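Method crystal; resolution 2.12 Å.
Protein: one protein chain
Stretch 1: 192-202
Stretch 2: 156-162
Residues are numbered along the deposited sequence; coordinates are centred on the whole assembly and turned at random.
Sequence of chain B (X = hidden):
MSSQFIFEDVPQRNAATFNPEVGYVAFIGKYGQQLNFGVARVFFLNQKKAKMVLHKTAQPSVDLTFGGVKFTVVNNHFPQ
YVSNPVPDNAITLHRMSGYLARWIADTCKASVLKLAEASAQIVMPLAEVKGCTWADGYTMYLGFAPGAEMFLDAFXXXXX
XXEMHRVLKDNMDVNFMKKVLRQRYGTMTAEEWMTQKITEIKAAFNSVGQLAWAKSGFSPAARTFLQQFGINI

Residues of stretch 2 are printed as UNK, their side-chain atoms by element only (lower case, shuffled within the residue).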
# COMPACT_ATOMS: atom_id res chain seq x y z
N GLU B 192 8.21 27.41 28.07
CA GLU B 192 8.25 28.84 28.37
C GLU B 192 7.30 29.63 27.46
O GLU B 192 6.47 30.37 27.96
CB GLU B 192 9.68 29.38 28.23
CG GLU B 192 10.76 28.53 28.91
CD GLU B 192 11.22 29.07 30.24
OE1 GLU B 192 11.55 30.28 30.33
OE2 GLU B 192 11.27 28.29 31.21
N TRP B 193 7.42 29.47 26.14
CA TRP B 193 6.53 30.19 25.22
C TRP B 193 5.12 29.60 25.16
O TRP B 193 4.17 30.29 24.77
CB TRP B 193 7.12 30.31 23.80
CG TRP B 193 7.40 29.03 23.02
CD1 TRP B 193 8.63 28.51 22.74
CD2 TRP B 193 6.45 28.17 22.36
NE1 TRP B 193 8.51 27.37 21.98
CE2 TRP B 193 7.18 27.14 21.73
CE3 TRP B 193 5.05 28.17 22.25
CZ2 TRP B 193 6.57 26.11 21.02
CZ3 TRP B 193 4.44 27.14 21.54
CH2 TRP B 193 5.21 26.13 20.93
N MET B 194 4.98 28.33 25.54
CA MET B 194 3.68 27.66 25.55
C MET B 194 2.62 28.40 26.37
O MET B 194 1.44 28.33 26.05
CB MET B 194 3.83 26.22 26.04
CG MET B 194 4.27 25.25 24.95
SD MET B 194 5.06 23.76 25.60
CE MET B 194 4.63 22.56 24.35
N THR B 195 3.04 29.10 27.43
CA THR B 195 2.10 29.88 28.25
C THR B 195 2.50 31.35 28.47
O THR B 195 1.63 32.18 28.74
CB THR B 195 1.83 29.19 29.60
OG1 THR B 195 3.06 28.67 30.14
CG2 THR B 195 0.84 28.04 29.43
N GLN B 196 3.78 31.67 28.37
CA GLN B 196 4.24 33.05 28.50
C GLN B 196 3.98 33.87 27.22
O GLN B 196 3.93 35.10 27.28
CB GLN B 196 5.73 33.10 28.85
CG GLN B 196 6.18 34.40 29.50
CD GLN B 196 7.69 34.46 29.70
OE1 GLN B 196 8.37 33.43 29.73
NE2 GLN B 196 8.22 35.67 29.85
N LYS B 197 3.82 33.19 26.08
CA LYS B 197 3.47 33.85 24.81
C LYS B 197 2.10 33.39 24.29
O LYS B 197 1.81 33.54 23.10
CB LYS B 197 4.55 33.58 23.76
CG LYS B 197 5.91 34.19 24.07
CD LYS B 197 5.90 35.70 23.93
CE LYS B 197 7.27 36.29 24.22
NZ LYS B 197 7.29 37.77 24.09
N ILE B 198 1.28 32.85 25.19
CA ILE B 198 -0.06 32.33 24.85
C ILE B 198 -0.96 33.38 24.15
O ILE B 198 -1.77 33.02 23.29
CB ILE B 198 -0.76 31.78 26.12
CG1 ILE B 198 -1.96 30.88 25.76
CG2 ILE B 198 -1.17 32.90 27.07
CD1 ILE B 198 -1.67 29.40 25.91
N THR B 199 -0.80 34.65 24.51
CA THR B 199 -1.60 35.74 23.94
C THR B 199 -1.26 35.97 22.46
O THR B 199 -2.16 36.11 21.63
CB THR B 199 -1.39 37.06 24.72
OG1 THR B 199 -1.72 36.86 26.10
CG2 THR B 199 -2.26 38.19 24.17
N GLU B 200 0.03 36.03 22.16
CA GLU B 200 0.51 36.10 20.78
C GLU B 200 0.04 34.90 19.97
O GLU B 200 -0.40 35.04 18.83
CB GLU B 200 2.04 36.18 20.71
CG GLU B 200 2.60 37.54 20.31
CD GLU B 200 2.59 38.56 21.43
OE1 GLU B 200 1.67 38.52 22.27
OE2 GLU B 200 3.51 39.41 21.47
N ILE B 201 0.13 33.71 20.57
CA ILE B 201 -0.19 32.47 19.87
C ILE B 201 -1.68 32.40 19.57
O ILE B 201 -2.06 32.09 18.44
CB ILE B 201 0.25 31.22 20.68
CG1 ILE B 201 1.77 31.22 20.87
CG2 ILE B 201 -0.17 29.94 19.96
CD1 ILE B 201 2.25 30.32 21.98
N LYS B 202 -2.50 32.71 20.57
CA LYS B 202 -3.95 32.73 20.38
C LYS B 202 -4.33 33.77 19.32
O LYS B 202 -5.23 33.54 18.52
CB LYS B 202 -4.68 33.03 21.71
CG LYS B 202 -5.91 32.17 21.95
CD LYS B 202 -6.91 32.25 20.80
CE LYS B 202 -8.27 31.71 21.21
NZ LYS B 202 -8.23 30.27 21.57
N UNK B 156 6.34 34.69 13.27
CA UNK B 156 5.27 35.12 14.18
C UNK B 156 4.30 33.98 14.47
O UNK B 156 3.09 34.12 14.25
c UNK B 156 5.42 37.56 13.47
o UNK B 156 6.15 37.87 14.44
c UNK B 156 4.54 36.33 13.57
o UNK B 156 5.37 38.24 12.42
N UNK B 157 4.86 32.86 14.92
CA UNK B 157 4.10 31.68 15.36
C UNK B 157 3.22 30.99 14.30
O UNK B 157 2.54 30.02 14.62
c UNK B 157 5.00 33.21 19.73
c UNK B 157 5.41 32.01 20.29
c UNK B 157 5.11 30.81 19.66
c UNK B 157 4.00 32.01 17.89
c UNK B 157 4.41 30.82 18.46
c UNK B 157 4.30 33.21 18.54
c UNK B 157 3.24 32.02 16.59
N UNK B 158 3.23 31.45 13.06
CA UNK B 158 2.29 30.91 12.07
C UNK B 158 2.43 29.40 11.79
O UNK B 158 1.43 28.71 11.69
c UNK B 158 0.04 35.34 11.08
o UNK B 158 -0.70 36.48 11.18
c UNK B 158 1.40 35.40 10.82
c UNK B 158 0.17 32.96 11.12
c UNK B 158 2.33 31.71 10.76
c UNK B 158 2.14 34.24 10.71
c UNK B 158 -0.57 34.12 11.23
c UNK B 158 1.54 32.99 10.85
N UNK B 159 3.68 28.89 11.67
CA UNK B 159 3.83 27.47 11.38
C UNK B 159 3.25 26.57 12.48
O UNK B 159 2.72 25.51 12.18
c UNK B 159 4.97 29.60 11.65
c UNK B 159 5.88 28.63 10.96
c UNK B 159 5.35 27.28 11.28
N UNK B 160 3.35 27.01 13.73
CA UNK B 160 2.75 26.30 14.87
C UNK B 160 1.24 26.18 14.75
O UNK B 160 0.70 25.09 14.87
c UNK B 160 2.34 26.50 17.42
c UNK B 160 2.72 27.33 18.63
c UNK B 160 3.09 27.00 16.19
c UNK B 160 2.59 25.02 17.67
N UNK B 161 0.58 27.31 14.53
CA UNK B 161 -0.89 27.34 14.49
C UNK B 161 -1.43 26.79 13.17
O UNK B 161 -2.50 26.18 13.15
c UNK B 161 -1.17 29.75 13.71
c UNK B 161 -1.47 28.74 14.81
c UNK B 161 -0.96 29.24 16.15
N UNK B 162 -0.69 26.98 12.08
CA UNK B 162 -1.02 26.34 10.79
C UNK B 162 -1.11 24.82 10.94
O UNK B 162 -1.92 24.16 10.28
c UNK B 162 -0.19 28.13 9.21
c UNK B 162 0.96 28.66 8.36
c UNK B 162 -0.13 25.73 8.51
c UNK B 162 0.01 26.68 9.70

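Position 156 carries four side-chain atoms, two carbons and two oxygens, with both oxygens on the second carbon. A carboxylate one methylene from CA identifies Asp-156. Its CA-to-CB bond points sideways, and the side chain makes no contact with stretch 1, so it adds nothing to the contact.

Position 157 has seven side-chain carbons: one followed by a closed ring of six, with no oxygen on the ring. Ile-201 CG1 lies over one face of that ring, 3.5 Å from the centroid and 10° off the normal. A six-carbon ring without a hydroxyl is Phe-157. With phi/psi of 62/3 it occupies the N-cap position, directly before the helix, and its CA-to-CB bond points toward stretch 1.

At position 158 a single carbon again leads to a six-carbon ring, but here an oxygen sits on the ring carbon farthest from the backbone: eight atoms in all, hence Tyr-158. The side chain is out of reach of stretch 1.

Position 159 shows three carbons that close a ring onto the backbone N, which only proline does. Pro-159 lies in the first turn of the helix, out of reach of the other stretch.

Position 160 has four carbons, forked at the second, with one terminal carbon reaching the Trp-193 ring obliquely. The fork one carbon beyond CB gives Leu-160; Leu-160 CD2 is 3.4 Å from Trp-193 CZ3 and 4.1 Å from Ile-201 CG2.

Position 161 has three carbons, forked at the first, and touches Ile-201. This is Val-161, whose CG1 lies 4.0 Å from Ile-201 CG2 and 3.8 Å from Ile-201 O. Its N makes a weak hydrogen bond to Phe-157 O at 3.3 Å.

Position 162 has four carbons, forked at the first, one arm two carbons long: Ile-162. Its side chain is out of reach of stretch 1.

The contact is apolar, without a hydrogen bond across it, and buries 313 Å² summed over both sides. Phe-157, with 102 Å² covered, is its centre. Its edge is directed toward the face of Trp-193 in an offset edge-to-face pair, centroids 5.6 Å apart and planes at 60°, while Ile-201 packs on its face. Lys-197 and Glu-200 approach the same ring through their aliphatic bases, Lys-197 CB at 3.9 Å from Phe-157 CZ, and their charged ends lead away. One helical turn on, Leu-160 packs against Trp-193 and Ile-201, and Val-161 against Ile-201.

Stretch 2 156-162: DFYPLVI
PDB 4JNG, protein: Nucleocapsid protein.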